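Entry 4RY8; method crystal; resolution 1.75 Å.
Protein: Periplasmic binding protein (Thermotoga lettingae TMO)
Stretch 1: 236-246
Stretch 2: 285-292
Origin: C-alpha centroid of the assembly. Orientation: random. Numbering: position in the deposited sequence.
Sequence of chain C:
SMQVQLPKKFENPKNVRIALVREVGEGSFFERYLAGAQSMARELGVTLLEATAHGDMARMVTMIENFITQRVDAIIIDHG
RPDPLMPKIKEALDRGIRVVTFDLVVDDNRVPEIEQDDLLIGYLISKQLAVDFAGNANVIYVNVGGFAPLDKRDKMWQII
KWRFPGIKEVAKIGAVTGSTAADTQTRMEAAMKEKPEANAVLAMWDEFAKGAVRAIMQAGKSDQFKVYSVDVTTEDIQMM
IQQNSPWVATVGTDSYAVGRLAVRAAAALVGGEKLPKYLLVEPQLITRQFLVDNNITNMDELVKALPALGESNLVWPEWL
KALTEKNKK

Stretch 1, residues 236-246: DIQMMIQQNSP
Stretch 2 (285-292) LITRQFLV

Two segments of one chain meet almost at right angles: helix 236-240 leads toward the turn at Q242 to S245, while a strand, 285-287, passes directly into a helix, 288-292. The helix axes approach to 10.3 Å with 92° between their N-to-C directions (signed crossing angle -92°), and the closest CA atoms are those of M240 and R288, 5.9 Å apart. About 390 Å² is buried, both sides summed.

L285, extended (phi/psi -69/127), lies out of reach of stretch 1. I286 (-132/106; chi1 m, chi2 t) points its CB toward stretch 1, yet its nearest contact is through the backbone: I286 O lies 3.8 Å from M240 CE. M240 (m, t, p) points its CB sideways, but its end comes nearer: the flexible, unbranched chain brings the methyl to the strand-helix junction, where M240 CE is also 4.3 Å from T287 C.

T287 (-93/153, chi1 p) points its CB away from stretch 1 and serves its own helix as N-cap: T287 OG1 accepts from F290 N at 3.0 Å, satisfying an amide of the first turn. T287 O accepts from L291 N at 3.1 Å, a backbone bond of the helix.

R288 opens the helix (-56/-39) and has the largest area covered, 99 Å². Its CB points sideways, but chi1 to chi3 all t, with chi4 -73°, carry the guanidinium to the carbonyls of M240 and Q242. R288 NE donates to M240 O at 2.7 Å, a weak bond bent to 128°; R288 NH2 donates to Q242 O at 2.9 Å and 149°. Both acceptors lie at the guanidinium edge, near its plane. Q242 O also accepts S245 N at 3.0 Å, closing a type II turn, Q242 to S245, with Q243 at -54/137 and N244 at 62/9. S245 (chi1 t) points its CB toward stretch 2, with S245 CB 3.9 Å from R288 NE; the short side chain takes up little room beside the guanidinium.

Q289 and F290 (chi1 174°, chi2 76°) are out of reach of stretch 1.

L291 (-65/-46; m, t) points toward stretch 1 and is buried, with 78 Å² covered. Its branched apolar chain meets three residues: L291 CD2 lies 4.2 Å from I237 CG1 (I237 m, t), L291 CD1 3.8 Å from M240 CB, and L291 CB 3.8 Å from I241 CG2 (I241 p, t). The backbone bonds M240 N to D236 O, 2.8 Å, and I241 N to I237 O, 2.9 Å, set the backbone that carries these side chains.

V292 (-67/-48, chi1 t) points sideways, exposed; V292 N donates to R288 O at 3.0 Å.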

ATOM      1  N   ASP C 236      -6.340 -10.805 -20.635  1.00 30.63           N
ATOM      2  CA  ASP C 236      -6.969  -9.774 -19.831  1.00 23.24           C
ATOM      3  C   ASP C 236      -7.112  -8.455 -20.544  1.00 26.38           C
ATOM      4  O   ASP C 236      -8.193  -7.871 -20.606  1.00 26.73           O
ATOM      5  CB  ASP C 236      -6.141  -9.560 -18.579  1.00 26.81           C
ATOM      6  CG  ASP C 236      -6.153 -10.792 -17.651  1.00 28.46           C
ATOM      7  OD1 ASP C 236      -6.995 -11.680 -17.888  1.00 23.54           O
ATOM      8  OD2 ASP C 236      -5.310 -10.865 -16.728  1.00 24.77           O
ATOM      9  N   ILE C 237      -5.994  -7.968 -21.067  1.00 25.16           N
ATOM     10  CA  ILE C 237      -6.011  -6.742 -21.930  1.00 26.67           C
ATOM     11  C   ILE C 237      -7.111  -6.763 -23.004  1.00 28.41           C
ATOM     12  O   ILE C 237      -7.916  -5.789 -23.119  1.00 29.41           O
ATOM     13  CB  ILE C 237      -4.619  -6.509 -22.533  1.00 26.46           C
ATOM     14  CG1 ILE C 237      -3.657  -6.060 -21.410  1.00 26.67           C
ATOM     15  CG2 ILE C 237      -4.673  -5.487 -23.672  1.00 32.00           C
ATOM     16  CD1 ILE C 237      -2.170  -6.185 -21.741  1.00 26.66           C
ATOM     17  N   GLN C 238      -7.159  -7.858 -23.781  1.00 35.03           N
ATOM     18  CA  GLN C 238      -8.120  -7.996 -24.898  1.00 37.55           C
ATOM     19  C   GLN C 238      -9.515  -7.903 -24.368  1.00 41.60           C
ATOM     20  O   GLN C 238     -10.378  -7.271 -24.951  1.00 31.16           O
ATOM     21  CB  GLN C 238      -8.020  -9.368 -25.570  1.00 36.65           C
ATOM     22  CG  GLN C 238      -6.777  -9.586 -26.390  1.00 41.75           C
ATOM     23  CD  GLN C 238      -6.480 -11.070 -26.600  1.00103.48           C
ATOM     24  OE1 GLN C 238      -7.199 -11.967 -26.127  1.00 54.76           O
ATOM     25  NE2 GLN C 238      -5.411 -11.335 -27.314  1.00 62.09           N
ATOM     26  N   MET C 239      -9.758  -8.587 -23.260  1.00 27.88           N
ATOM     27  CA  MET C 239     -11.055  -8.519 -22.686  1.00 30.32           C
ATOM     28  C   MET C 239     -11.390  -7.156 -22.027  1.00 40.84           C
ATOM     29  O   MET C 239     -12.572  -6.809 -21.924  1.00 40.38           O
ATOM     30  CB  MET C 239     -11.208  -9.646 -21.662  1.00 26.71           C
ATOM     31  CG  MET C 239     -11.265 -11.063 -22.224  1.00 30.53           C
ATOM     32  SD  MET C 239     -11.630 -12.264 -20.900  1.00 25.95           S
ATOM     33  CE  MET C 239     -13.127 -11.544 -20.271  1.00 23.02           C
ATOM     34  N   MET C 240     -10.384  -6.413 -21.551  1.00 26.88           N
ATOM     35  CA  MET C 240     -10.608  -5.085 -20.964  1.00 24.61           C
ATOM     36  C   MET C 240     -10.934  -4.049 -22.051  1.00 26.53           C
ATOM     37  O   MET C 240     -11.753  -3.168 -21.851  1.00 26.13           O
ATOM     38  CB  MET C 240      -9.395  -4.613 -20.146  1.00 23.65           C
ATOM     39  CG  MET C 240      -9.213  -5.362 -18.799  1.00 22.18           C
ATOM     40  SD  MET C 240      -7.727  -5.027 -17.809  1.00 21.49           S
ATOM     41  CE  MET C 240      -8.205  -3.433 -17.130  1.00 21.49           C
ATOM     42  N   ILE C 241     -10.331  -4.177 -23.200  1.00 30.01           N
ATOM     43  CA  ILE C 241     -10.475  -3.104 -24.202  1.00 37.14           C
ATOM     44  C   ILE C 241     -11.702  -3.237 -25.096  1.00 40.69           C
ATOM     45  O   ILE C 241     -11.951  -2.381 -25.947  1.00 33.82           O
ATOM     46  CB  ILE C 241      -9.191  -2.926 -25.040  1.00 41.63           C
ATOM     47  CG1 ILE C 241      -8.954  -4.129 -25.964  1.00 44.21           C
ATOM     48  CG2 ILE C 241      -8.021  -2.691 -24.096  1.00 33.14           C
ATOM     49  CD1 ILE C 241      -7.765  -3.953 -26.879  1.00 47.29           C
ATOM     50  N   GLN C 242     -12.462  -4.312 -24.913  1.00 41.17           N
ATOM     51  CA  GLN C 242     -13.736  -4.502 -25.632  1.00 43.51           C
ATOM     52  C   GLN C 242     -14.683  -3.338 -25.374  1.00 45.88           C
ATOM     53  O   GLN C 242     -14.747  -2.792 -24.252  1.00 37.61           O
ATOM     54  CB  GLN C 242     -14.452  -5.777 -25.149  1.00 58.83           C
ATOM     55  CG  GLN C 242     -13.819  -7.104 -25.541  1.00 58.92           C
ATOM     56  CD  GLN C 242     -14.624  -8.304 -25.044  1.00 66.03           C
ATOM     57  OE1 GLN C 242     -15.648  -8.158 -24.370  1.00 52.83           O
ATOM     58  NE2 GLN C 242     -14.157  -9.497 -25.379  1.00 74.51           N
ATOM     59  N   GLN C 243     -15.433  -2.977 -26.410  1.00 37.40           N
ATOM     60  CA  GLN C 243     -16.494  -2.002 -26.277  1.00 38.06           C
ATOM     61  C   GLN C 243     -17.472  -2.418 -25.158  1.00 35.32           C
ATOM     62  O   GLN C 243     -17.840  -3.591 -25.016  1.00 34.39           O
ATOM     63  CB  GLN C 243     -17.227  -1.843 -27.625  1.00 50.42           C
ATOM     64  CG  GLN C 243     -17.958  -0.520 -27.783  1.00 56.18           C
ATOM     65  CD  GLN C 243     -19.189  -0.619 -28.674  1.00 96.18           C
ATOM     66  OE1 GLN C 243     -19.379  -1.595 -29.407  1.00 75.69           O
ATOM     67  NE2 GLN C 243     -20.038   0.398 -28.606  1.00 90.06           N
ATOM     68  N   ASN C 244     -17.865  -1.438 -24.361  1.00 37.18           N
ATOM     69  CA  ASN C 244     -18.791  -1.619 -23.269  1.00 37.65           C
ATOM     70  C   ASN C 244     -18.280  -2.568 -22.189  1.00 36.07           C
ATOM     71  O   ASN C 244     -19.059  -2.921 -21.319  1.00 36.36           O
ATOM     72  CB  ASN C 244     -20.156  -2.138 -23.758  1.00 36.61           C
ATOM     73  CG  ASN C 244     -20.759  -1.265 -24.835  1.00 73.08           C
ATOM     74  OD1 ASN C 244     -20.281  -1.245 -25.966  1.00 62.15           O
ATOM     75  ND2 ASN C 244     -21.831  -0.553 -24.497  1.00 95.93           N
ATOM     76  N   SER C 245     -17.008  -2.982 -22.228  1.00 33.32           N
ATOM     77  CA  SER C 245     -16.481  -3.848 -21.154  1.00 34.62           C
ATOM     78  C   SER C 245     -16.771  -3.251 -19.782  1.00 37.55           C
ATOM     79  O   SER C 245     -16.527  -2.085 -19.549  1.00 30.98           O
ATOM     80  CB  SER C 245     -14.978  -4.069 -21.286  1.00 41.35           C
ATOM     81  OG  SER C 245     -14.517  -4.903 -20.219  1.00 32.53           O
ATOM     82  N   PRO C 246     -17.288  -4.057 -18.851  1.00 29.94           N
ATOM     83  CA  PRO C 246     -17.381  -3.586 -17.473  1.00 28.75           C
ATOM     84  C   PRO C 246     -16.043  -3.701 -16.714  1.00 31.59           C
ATOM     85  O   PRO C 246     -15.962  -3.297 -15.551  1.00 28.43           O
ATOM     86  CB  PRO C 246     -18.401  -4.543 -16.853  1.00 26.30           C
ATOM     87  CG  PRO C 246     -18.140  -5.833 -17.571  1.00 26.47           C
ATOM     88  CD  PRO C 246     -17.819  -5.414 -19.009  1.00 35.61           C
ATOM     89  N   LEU C 285      -1.065  -0.492 -10.918  1.00 20.18           N
ATOM     90  CA  LEU C 285      -2.417  -0.159 -11.367  1.00 20.47           C
ATOM     91  C   LEU C 285      -2.487   0.047 -12.884  1.00 23.00           C
ATOM     92  O   LEU C 285      -1.717   0.830 -13.492  1.00 22.95           O
ATOM     93  CB  LEU C 285      -2.949   1.083 -10.619  1.00 23.52           C
ATOM     94  CG  LEU C 285      -4.390   1.579 -10.903  1.00 25.94           C
ATOM     95  CD1 LEU C 285      -5.464   0.569 -10.500  1.00 22.45           C
ATOM     96  CD2 LEU C 285      -4.628   2.903 -10.181  1.00 27.59           C
ATOM     97  N   ILE C 286      -3.412  -0.670 -13.501  1.00 25.95           N
ATOM     98  CA  ILE C 286      -3.589  -0.646 -14.947  1.00 36.72           C
ATOM     99  C   ILE C 286      -5.070  -0.450 -15.216  1.00 32.85           C
ATOM    100  O   ILE C 286      -5.842  -1.368 -15.043  1.00 25.19           O
ATOM    101  CB  ILE C 286      -3.101  -1.971 -15.590  1.00 35.95           C
ATOM    102  CG1 ILE C 286      -1.596  -2.167 -15.305  1.00 26.42           C
ATOM    103  CG2 ILE C 286      -3.367  -1.908 -17.100  1.00 33.38           C
ATOM    104  CD1 ILE C 286      -1.110  -3.585 -15.337  1.00 27.66           C
ATOM    105  N   THR C 287      -5.473   0.739 -15.646  1.00 26.65           N
ATOM    106  CA  THR C 287      -6.892   1.003 -15.903  1.00 25.47           C
ATOM    107  C   THR C 287      -7.275   0.745 -17.374  1.00 27.38           C
ATOM    108  O   THR C 287      -6.433   0.812 -18.272  1.00 25.75           O
ATOM    109  CB  THR C 287      -7.282   2.436 -15.486  1.00 25.82           C
ATOM    110  OG1 THR C 287      -6.757   3.368 -16.431  1.00 25.75           O
ATOM    111  CG2 THR C 287      -6.755   2.800 -14.103  1.00 28.68           C
ATOM    112  N   ARG C 288      -8.550   0.409 -17.590  1.00 33.72           N
ATOM    113  CA  ARG C 288      -9.077   0.237 -18.942  1.00 32.00           C
ATOM    114  C   ARG C 288      -8.848   1.512 -19.759  1.00 32.04           C
ATOM    115  O   ARG C 288      -8.525   1.450 -20.945  1.00 28.60           O
ATOM    116  CB  ARG C 288     -10.572  -0.092 -18.895  1.00 30.77           C
ATOM    117  CG  ARG C 288     -11.230  -0.021 -20.247  1.00 29.19           C
ATOM    118  CD  ARG C 288     -12.661  -0.507 -20.284  1.00 30.09           C
ATOM    119  NE  ARG C 288     -13.032  -0.752 -21.673  1.00 42.96           N
ATOM    120  CZ  ARG C 288     -13.264   0.193 -22.576  1.00 43.56           C
ATOM    121  NH1 ARG C 288     -13.194   1.479 -22.264  1.00 45.92           N
ATOM    122  NH2 ARG C 288     -13.577  -0.152 -23.805  1.00 47.52           N
ATOM    123  N   GLN C 289      -9.030   2.647 -19.095  1.00 36.52           N
ATOM    124  CA  GLN C 289      -8.828   3.978 -19.669  1.00 32.77           C
ATOM    125  C   GLN C 289      -7.416   4.195 -20.187  1.00 37.58           C
ATOM    126  O   GLN C 289      -7.216   4.762 -21.286  1.00 32.55           O
ATOM    127  CB  GLN C 289      -9.136   5.043 -18.603  1.00 39.35           C
ATOM    128  CG  GLN C 289      -9.711   6.341 -19.150  1.00 93.20           C
ATOM    129  CD  GLN C 289     -11.229   6.386 -19.053  1.00120.93           C
ATOM    130  OE1 GLN C 289     -11.800   6.191 -17.976  1.00 73.92           O
ATOM    131  NE2 GLN C 289     -11.888   6.643 -20.176  1.00 64.53           N
ATOM    132  N   PHE C 290      -6.439   3.817 -19.373  1.00 29.79           N
ATOM    133  CA  PHE C 290      -5.022   3.881 -19.770  1.00 30.68           C
ATOM    134  C   PHE C 290      -4.726   2.940 -20.962  1.00 32.86           C
ATOM    135  O   PHE C 290      -3.943   3.294 -21.863  1.00 34.28           O
ATOM    136  CB  PHE C 290      -4.099   3.577 -18.555  1.00 32.00           C
ATOM    137  CG  PHE C 290      -2.643   3.471 -18.908  1.00 44.49           C
ATOM    138  CD1 PHE C 290      -1.883   4.621 -19.170  1.00 36.33           C
ATOM    139  CD2 PHE C 290      -2.035   2.224 -19.034  1.00 48.95           C
ATOM    140  CE1 PHE C 290      -0.545   4.517 -19.527  1.00 38.14           C
ATOM    141  CE2 PHE C 290      -0.698   2.125 -19.398  1.00 48.18           C
ATOM    142  CZ  PHE C 290       0.048   3.274 -19.647  1.00 49.05           C
ATOM    143  N   LEU C 291      -5.350   1.755 -20.996  1.00 31.09           N
ATOM    144  CA  LEU C 291      -5.107   0.820 -22.118  1.00 31.62           C
ATOM    145  C   LEU C 291      -5.620   1.425 -23.435  1.00 35.12           C
ATOM    146  O   LEU C 291      -4.905   1.408 -24.460  1.00 39.80           O
ATOM    147  CB  LEU C 291      -5.745  -0.553 -21.902  1.00 29.07           C
ATOM    148  CG  LEU C 291      -5.295  -1.394 -20.699  1.00 31.29           C
ATOM    149  CD1 LEU C 291      -6.241  -2.582 -20.550  1.00 26.26           C
ATOM    150  CD2 LEU C 291      -3.864  -1.848 -20.910  1.00 29.47           C
ATOM    151  N   VAL C 292      -6.842   1.965 -23.375  1.00 38.07           N
ATOM    152  CA  VAL C 292      -7.533   2.561 -24.555  1.00 40.96           C
ATOM    153  C   VAL C 292      -6.829   3.809 -25.043  1.00 47.19           C
ATOM    154  O   VAL C 292      -6.579   3.953 -26.255  1.00 38.68           O
ATOM    155  CB  VAL C 292      -9.019   2.923 -24.221  1.00 52.10           C
ATOM    156  CG1 VAL C 292      -9.695   3.626 -25.397  1.00 51.68           C
ATOM    157  CG2 VAL C 292      -9.818   1.683 -23.824  1.00 41.92           C
TER